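Local coordinates for protein exodeoxyribonuclease 10 (Escherichia coli, PDB 4FZX) that degrades single- and double-stranded DNA from the 3' end as a magnesium-dependent exonuclease of the DnaQ (DEDDh) family, at residues M1-Q13 with E18-N31. Numbering follows the deposited sequence.
With NA (sodium ion), chain G; NA (sodium ion), chain E; nucleotides of chain A.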
loop_
_atom_site.group_PDB
_atom_site.type_symbol
_atom_site.label_atom_id
_atom_site.label_comp_id
_atom_site.label_asym_id
_atom_site.label_seq_id
_atom_site.Cartn_x
_atom_site.Cartn_y
_atom_site.Cartn_z
HETATM N N MSE C 1 -25.737 -18.163 -15.120
HETATM C CA MSE C 1 -25.043 -19.150 -15.988
HETATM C C MSE C 1 -23.771 -18.550 -16.586
HETATM O O MSE C 1 -23.803 -17.495 -17.224
HETATM C CB MSE C 1 -25.966 -19.621 -17.107
HETATM C CG MSE C 1 -25.366 -20.724 -17.964
HETATM SE SE MSE C 1 -24.378 -20.026 -19.508
HETATM C CE MSE C 1 -25.884 -19.853 -20.763
ATOM N N LEU C 2 -22.658 -19.256 -16.412
ATOM C CA LEU C 2 -21.409 -18.856 -17.026
ATOM C C LEU C 2 -21.016 -19.854 -18.099
ATOM O O LEU C 2 -21.123 -21.067 -17.900
ATOM C CB LEU C 2 -20.331 -18.762 -15.956
ATOM C CG LEU C 2 -20.807 -17.916 -14.776
ATOM C CD1 LEU C 2 -20.593 -18.642 -13.456
ATOM C CD2 LEU C 2 -20.094 -16.583 -14.789
ATOM N N ARG C 3 -20.656 -19.349 -19.267
ATOM C CA ARG C 3 -20.230 -20.218 -20.345
ATOM C C ARG C 3 -18.704 -20.274 -20.424
ATOM O O ARG C 3 -18.051 -19.261 -20.643
ATOM C CB ARG C 3 -20.819 -19.761 -21.667
ATOM C CG ARG C 3 -20.442 -20.626 -22.835
ATOM C CD ARG C 3 -21.453 -20.488 -23.934
ATOM N NE ARG C 3 -22.724 -21.075 -23.529
ATOM C CZ ARG C 3 -23.874 -20.895 -24.169
ATOM N NH1 ARG C 3 -23.928 -20.123 -25.256
ATOM N NH2 ARG C 3 -24.969 -21.511 -23.735
ATOM N N ILE C 4 -18.150 -21.447 -20.143
ATOM C CA ILE C 4 -16.718 -21.637 -20.214
ATOM C C ILE C 4 -16.372 -21.956 -21.653
ATOM O O ILE C 4 -17.053 -22.760 -22.281
ATOM C CB ILE C 4 -16.243 -22.802 -19.290
ATOM C CG1 ILE C 4 -16.375 -22.407 -17.818
ATOM C CG2 ILE C 4 -14.794 -23.210 -19.626
ATOM C CD1 ILE C 4 -17.810 -22.059 -17.398
ATOM N N ILE C 5 -15.363 -21.263 -22.182
ATOM C CA ILE C 5 -14.938 -21.397 -23.578
ATOM C C ILE C 5 -13.474 -21.831 -23.629
ATOM O O ILE C 5 -12.643 -21.331 -22.868
ATOM C CB ILE C 5 -15.040 -20.036 -24.345
ATOM C CG1 ILE C 5 -16.483 -19.713 -24.694
ATOM C CG2 ILE C 5 -14.250 -20.104 -25.671
ATOM C CD1 ILE C 5 -16.816 -20.003 -26.146
ATOM N N ASP C 6 -13.148 -22.706 -24.577
ATOM C CA ASP C 6 -11.758 -22.961 -24.927
ATOM C C ASP C 6 -11.582 -23.112 -26.429
ATOM O O ASP C 6 -12.464 -23.617 -27.124
ATOM C CB ASP C 6 -11.214 -24.199 -24.203
ATOM C CG ASP C 6 -9.715 -24.411 -24.442
ATOM O OD1 ASP C 6 -8.898 -23.682 -23.849
ATOM O OD2 ASP C 6 -9.350 -25.316 -25.212
ATOM N N THR C 7 -10.387 -22.754 -26.889
ATOM C CA THR C 7 -10.051 -22.686 -28.300
ATOM C C THR C 7 -8.645 -23.287 -28.478
ATOM O O THR C 7 -7.708 -22.854 -27.841
ATOM C CB THR C 7 -9.988 -21.197 -28.753
ATOM O OG1 THR C 7 -11.300 -20.622 -28.693
ATOM C CG2 THR C 7 -9.483 -21.091 -30.142
ATOM N N GLU C 8 -8.498 -24.276 -29.341
ATOM C CA GLU C 8 -7.170 -24.663 -29.794
ATOM C C GLU C 8 -6.915 -24.055 -31.170
ATOM O O GLU C 8 -7.839 -23.910 -31.964
ATOM C CB GLU C 8 -7.022 -26.189 -29.841
ATOM C CG GLU C 8 -7.440 -26.920 -28.556
ATOM C CD GLU C 8 -6.619 -26.507 -27.331
ATOM O OE1 GLU C 8 -5.385 -26.311 -27.448
ATOM O OE2 GLU C 8 -7.212 -26.398 -26.238
ATOM N N THR C 9 -5.658 -23.701 -31.433
ATOM C CA THR C 9 -5.300 -22.773 -32.502
ATOM C C THR C 9 -4.095 -23.271 -33.302
ATOM O O THR C 9 -3.417 -24.221 -32.918
ATOM C CB THR C 9 -4.967 -21.365 -31.945
ATOM O OG1 THR C 9 -3.936 -21.471 -30.962
ATOM C CG2 THR C 9 -6.214 -20.699 -31.308
ATOM N N CYS C 10 -3.834 -22.615 -34.421
ATOM C CA CYS C 10 -2.662 -22.899 -35.229
ATOM C C CYS C 10 -1.380 -22.400 -34.590
ATOM O O CYS C 10 -0.291 -22.662 -35.084
ATOM C CB CYS C 10 -2.826 -22.276 -36.615
ATOM S SG CYS C 10 -4.229 -22.934 -37.520
ATOM N N GLY C 11 -1.504 -21.671 -33.496
ATOM C CA GLY C 11 -0.353 -21.014 -32.891
ATOM C C GLY C 11 -0.839 -19.819 -32.109
ATOM O O GLY C 11 -2.035 -19.652 -31.908
ATOM N N LEU C 12 0.094 -19.003 -31.641
ATOM C CA LEU C 12 -0.210 -17.996 -30.646
ATOM C C LEU C 12 -0.779 -16.729 -31.262
ATOM O O LEU C 12 -1.397 -15.923 -30.563
ATOM C CB LEU C 12 1.031 -17.672 -29.814
ATOM C CG LEU C 12 1.393 -18.761 -28.800
ATOM C CD1 LEU C 12 2.644 -18.365 -28.004
ATOM C CD2 LEU C 12 0.207 -19.047 -27.878
ATOM N N GLN C 13 -0.609 -16.581 -32.576
ATOM C CA GLN C 13 -1.273 -15.513 -33.314
ATOM C C GLN C 13 -2.707 -15.844 -33.742
ATOM O O GLN C 13 -3.435 -14.970 -34.201
ATOM C CB GLN C 13 -0.441 -15.099 -34.520
ATOM C CG GLN C 13 0.824 -14.341 -34.149
ATOM C CD GLN C 13 1.846 -15.231 -33.463
ATOM O OE1 GLN C 13 2.327 -16.207 -34.047
ATOM N NE2 GLN C 13 2.175 -14.905 -32.214
ATOM N N GLU C 18 -10.098 -25.856 -33.190
ATOM C CA GLU C 18 -11.156 -26.409 -32.351
ATOM C C GLU C 18 -11.723 -25.336 -31.414
ATOM O O GLU C 18 -10.993 -24.514 -30.878
ATOM C CB GLU C 18 -10.622 -27.591 -31.519
ATOM C CG GLU C 18 -11.706 -28.575 -31.052
ATOM C CD GLU C 18 -11.149 -29.815 -30.348
ATOM O OE1 GLU C 18 -10.020 -29.760 -29.803
ATOM O OE2 GLU C 18 -11.871 -30.840 -30.291
ATOM N N ILE C 19 -13.018 -25.412 -31.149
ATOM C CA ILE C 19 -13.615 -24.625 -30.092
ATOM C C ILE C 19 -14.603 -25.492 -29.328
ATOM O O ILE C 19 -15.181 -26.451 -29.883
ATOM C CB ILE C 19 -14.350 -23.414 -30.666
ATOM C CG1 ILE C 19 -14.815 -22.484 -29.539
ATOM C CG2 ILE C 19 -15.542 -23.877 -31.542
ATOM C CD1 ILE C 19 -15.367 -21.128 -30.038
ATOM N N ALA C 20 -14.825 -25.144 -28.069
ATOM C CA ALA C 20 -15.738 -25.896 -27.219
ATOM C C ALA C 20 -16.224 -25.017 -26.074
ATOM O O ALA C 20 -15.599 -23.990 -25.765
ATOM C CB ALA C 20 -15.043 -27.126 -26.674
ATOM N N SER C 21 -17.313 -25.437 -25.425
ATOM C CA SER C 21 -17.778 -24.781 -24.205
ATOM C C SER C 21 -18.579 -25.711 -23.288
ATOM O O SER C 21 -19.144 -26.713 -23.731
ATOM C CB SER C 21 -18.605 -23.520 -24.531
ATOM O OG SER C 21 -19.887 -23.850 -25.029
ATOM N N VAL C 22 -18.629 -25.360 -22.006
ATOM C CA VAL C 22 -19.625 -25.908 -21.104
ATOM C C VAL C 22 -20.262 -24.764 -20.331
ATOM O O VAL C 22 -19.712 -23.653 -20.268
ATOM C CB VAL C 22 -18.999 -26.898 -20.115
ATOM C CG1 VAL C 22 -18.614 -28.188 -20.824
ATOM C CG2 VAL C 22 -17.781 -26.264 -19.432
ATOM N N ASP C 23 -21.421 -25.025 -19.738
ATOM C CA ASP C 23 -22.064 -24.013 -18.916
ATOM C C ASP C 23 -21.979 -24.438 -17.470
ATOM O O ASP C 23 -22.093 -25.633 -17.150
ATOM C CB ASP C 23 -23.530 -23.805 -19.345
ATOM C CG ASP C 23 -23.660 -23.273 -20.774
ATOM O OD1 ASP C 23 -22.670 -22.749 -21.320
ATOM O OD2 ASP C 23 -24.745 -23.423 -21.378
ATOM N N VAL C 24 -21.708 -23.477 -16.596
ATOM C CA VAL C 24 -21.798 -23.708 -15.163
ATOM C C VAL C 24 -23.062 -23.048 -14.625
ATOM O O VAL C 24 -23.255 -21.845 -14.777
ATOM C CB VAL C 24 -20.541 -23.190 -14.411
ATOM C CG1 VAL C 24 -20.715 -23.341 -12.899
ATOM C CG2 VAL C 24 -19.280 -23.943 -14.882
ATOM N N ILE C 25 -23.971 -23.873 -14.120
ATOM C CA ILE C 25 -25.255 -23.418 -13.575
ATOM C C ILE C 25 -25.420 -24.083 -12.208
ATOM O O ILE C 25 -25.444 -25.304 -12.117
ATOM C CB ILE C 25 -26.455 -23.861 -14.485
ATOM C CG1 ILE C 25 -26.172 -23.552 -15.965
ATOM C CG2 ILE C 25 -27.774 -23.204 -14.015
ATOM C CD1 ILE C 25 -27.353 -23.794 -16.915
ATOM N N ASP C 26 -25.479 -23.282 -11.147
ATOM C CA ASP C 26 -25.768 -23.809 -9.815
ATOM C C ASP C 26 -24.734 -24.848 -9.426
ATOM O O ASP C 26 -25.073 -25.935 -8.955
ATOM C CB ASP C 26 -27.178 -24.414 -9.767
ATOM C CG ASP C 26 -28.291 -23.352 -9.927
ATOM O OD1 ASP C 26 -28.069 -22.170 -9.552
ATOM O OD2 ASP C 26 -29.387 -23.707 -10.430
ATOM N N GLY C 27 -23.471 -24.526 -9.682
ATOM C CA GLY C 27 -22.359 -25.395 -9.326
ATOM C C GLY C 27 -22.288 -26.708 -10.091
ATOM O O GLY C 27 -21.512 -27.596 -9.735
ATOM N N LYS C 28 -23.052 -26.818 -11.172
ATOM C CA LYS C 28 -22.991 -28.004 -12.023
ATOM C C LYS C 28 -22.549 -27.662 -13.428
ATOM O O LYS C 28 -22.781 -26.556 -13.897
ATOM C CB LYS C 28 -24.346 -28.702 -12.054
ATOM C CG LYS C 28 -24.849 -29.096 -10.670
ATOM C CD LYS C 28 -25.773 -30.294 -10.729
ATOM C CE LYS C 28 -25.739 -31.079 -9.419
ATOM N NZ LYS C 28 -26.596 -30.425 -8.390
ATOM N N ILE C 29 -21.927 -28.631 -14.100
ATOM C CA ILE C 29 -21.472 -28.473 -15.484
ATOM C C ILE C 29 -22.376 -29.171 -16.482
ATOM O O ILE C 29 -22.494 -30.389 -16.466
ATOM C CB ILE C 29 -20.055 -29.027 -15.686
ATOM C CG1 ILE C 29 -19.111 -28.496 -14.604
ATOM C CG2 ILE C 29 -19.535 -28.656 -17.081
ATOM C CD1 ILE C 29 -17.778 -29.218 -14.565
ATOM N N VAL C 30 -22.923 -28.407 -17.423
ATOM C CA VAL C 30 -23.942 -28.918 -18.324
ATOM C C VAL C 30 -23.782 -28.325 -19.722
ATOM O O VAL C 30 -22.974 -27.414 -19.926
ATOM C CB VAL C 30 -25.357 -28.593 -17.803
ATOM C CG1 VAL C 30 -25.597 -29.259 -16.444
ATOM C CG2 VAL C 30 -25.557 -27.089 -17.720
ATOM N N ASN C 31 -24.518 -28.878 -20.684
ATOM C CA ASN C 31 -24.614 -28.297 -22.029
ATOM C C ASN C 31 -23.255 -28.234 -22.747
ATOM O O ASN C 31 -22.863 -27.188 -23.251
ATOM C CB ASN C 31 -25.282 -26.906 -21.973
ATOM C CG ASN C 31 -25.673 -26.367 -23.363
ATOM O OD1 ASN C 31 -26.042 -27.125 -24.262
ATOM N ND2 ASN C 31 -25.618 -25.045 -23.522
HETATM NA NA NA G . -6.658 -25.651 -24.189
HETATM NA NA NA E . -7.079 -22.095 -23.656
ATOM P P DG A 17 -4.057 -23.100 -24.316
ATOM O OP1 DG A 17 -5.391 -23.722 -24.412
ATOM O OP2 DG A 17 -3.065 -23.694 -23.399
ATOM O "O5'" DG A 17 -3.412 -22.976 -25.759
ATOM C "C5'" DG A 17 -4.200 -22.483 -26.824
ATOM C "C4'" DG A 17 -3.549 -22.727 -28.169
ATOM O "O4'" DG A 17 -2.417 -21.856 -28.282
ATOM C "C3'" DG A 17 -3.007 -24.128 -28.427
ATOM O "O3'" DG A 17 -4.051 -24.918 -28.968
ATOM C "C2'" DG A 17 -1.920 -23.867 -29.470
ATOM C "C1'" DG A 17 -1.424 -22.482 -29.069
ATOM N N9 DG A 17 -0.254 -22.527 -28.223
ATOM C C8 DG A 17 -0.240 -22.647 -26.855
ATOM N N7 DG A 17 0.958 -22.654 -26.360
ATOM C C5 DG A 17 1.775 -22.511 -27.477
ATOM C C6 DG A 17 3.177 -22.441 -27.552
ATOM O O6 DG A 17 3.975 -22.476 -26.604
ATOM N N1 DG A 17 3.618 -22.314 -28.872
ATOM C C2 DG A 17 2.787 -22.248 -29.983
ATOM N N2 DG A 17 3.386 -22.129 -31.190
ATOM N N3 DG A 17 1.460 -22.323 -29.917
ATOM C C4 DG A 17 1.044 -22.453 -28.634
ATOM P P DA A 16 -1.459 -21.670 -19.737
ATOM O OP1 DA A 16 -2.603 -22.406 -19.162
ATOM O OP2 DA A 16 -0.156 -22.322 -20.051
ATOM O "O5'" DA A 16 -1.981 -20.923 -21.059
ATOM C "C5'" DA A 16 -3.227 -20.257 -21.073
ATOM C "C4'" DA A 16 -3.535 -19.750 -22.479
ATOM O "O4'" DA A 16 -2.756 -18.544 -22.723
ATOM C "C3'" DA A 16 -3.155 -20.715 -23.610
ATOM O "O3'" DA A 16 -4.274 -21.573 -23.941
ATOM C "C2'" DA A 16 -2.794 -19.764 -24.756
ATOM C "C1'" DA A 16 -2.211 -18.566 -24.015
ATOM N N9 DA A 16 -0.773 -18.650 -23.921
ATOM C C8 DA A 16 -0.032 -19.693 -23.472
ATOM N N7 DA A 16 1.257 -19.511 -23.599
ATOM C C5 DA A 16 1.356 -18.261 -24.162
ATOM C C6 DA A 16 2.464 -17.506 -24.565
ATOM N N6 DA A 16 3.727 -17.914 -24.421
ATOM N N1 DA A 16 2.215 -16.317 -25.139
ATOM C C2 DA A 16 0.938 -15.924 -25.292
ATOM N N3 DA A 16 -0.191 -16.557 -24.962
ATOM C C4 DA A 16 0.111 -17.728 -24.390
HETATM O O HOH W 1 -7.739 -21.381 -25.583
HETATM O O HOH W 2 -4.290 -26.429 -24.928
HETATM O O HOH W 3 -6.775 -23.484 -21.574
HETATM O O HOH W 4 -7.885 -20.172 -22.600
#
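Arg-3 grips Asp-23 side-on across the antiparallel hairpin of strands 2-9 and 18-25 in the RNase H-like exonuclease fold. In this salt bridge Arg-3 NE donates to Asp-23 OD1 at 2.8 Å and Arg-3 NH2 donates to Asp-23 OD2 at 3.0 Å, both bonds nearly straight. Both oxygens are met on the syn side, and the two planar groups lie nearly coplanar, 16° apart. With CG anti to the backbone N (chi1 -179°) and a bend at chi3, the arginine chain runs alongside Asp-23. Asp-23 OD2 takes a second bond, from Asn-31 ND2 above the carboxylate plane, and Arg-3 NH1 reaches the carbonyl of Tyr-71. A leucine in place of Arg-3 would probably leave the buried Asp-23 carboxylate without its countercharge.

Backbone bonds pair Leu-2 with Val-24, Ile-4 with Val-22, Asp-6 with Ala-20 and Glu-8 with Glu-18. The alternation puts Asp-6 and Glu-8 on one face of the sheet, where helix 136-154 packs. They supply two carboxylates of the metal site, and Asp-139 the third. Asp-6 bridges two sodium ions, with OD1 2.4 Å from one and OD2 2.9 Å from the other. The latter sodium also binds Glu-8 OE2 at 2.2 Å. Both ions hold OP1 of DG17 of DNA chain A, whose O3' accepts a bond from Thr-9 N. Glu-18 lies beside Glu-8, their carboxylate planes 78° apart, but its charge is paired with Arg-135.

On the same face, Ile-4 CD1 presses tightly on Val-24 CG2, at 3.5 Å. At the open end, Met-1, a selenomethionine, lays CG against Ile-25 CG1. Its chain bends at chi2 and chi3, and SE comes to rest 3.6 Å from Asp-23 CG.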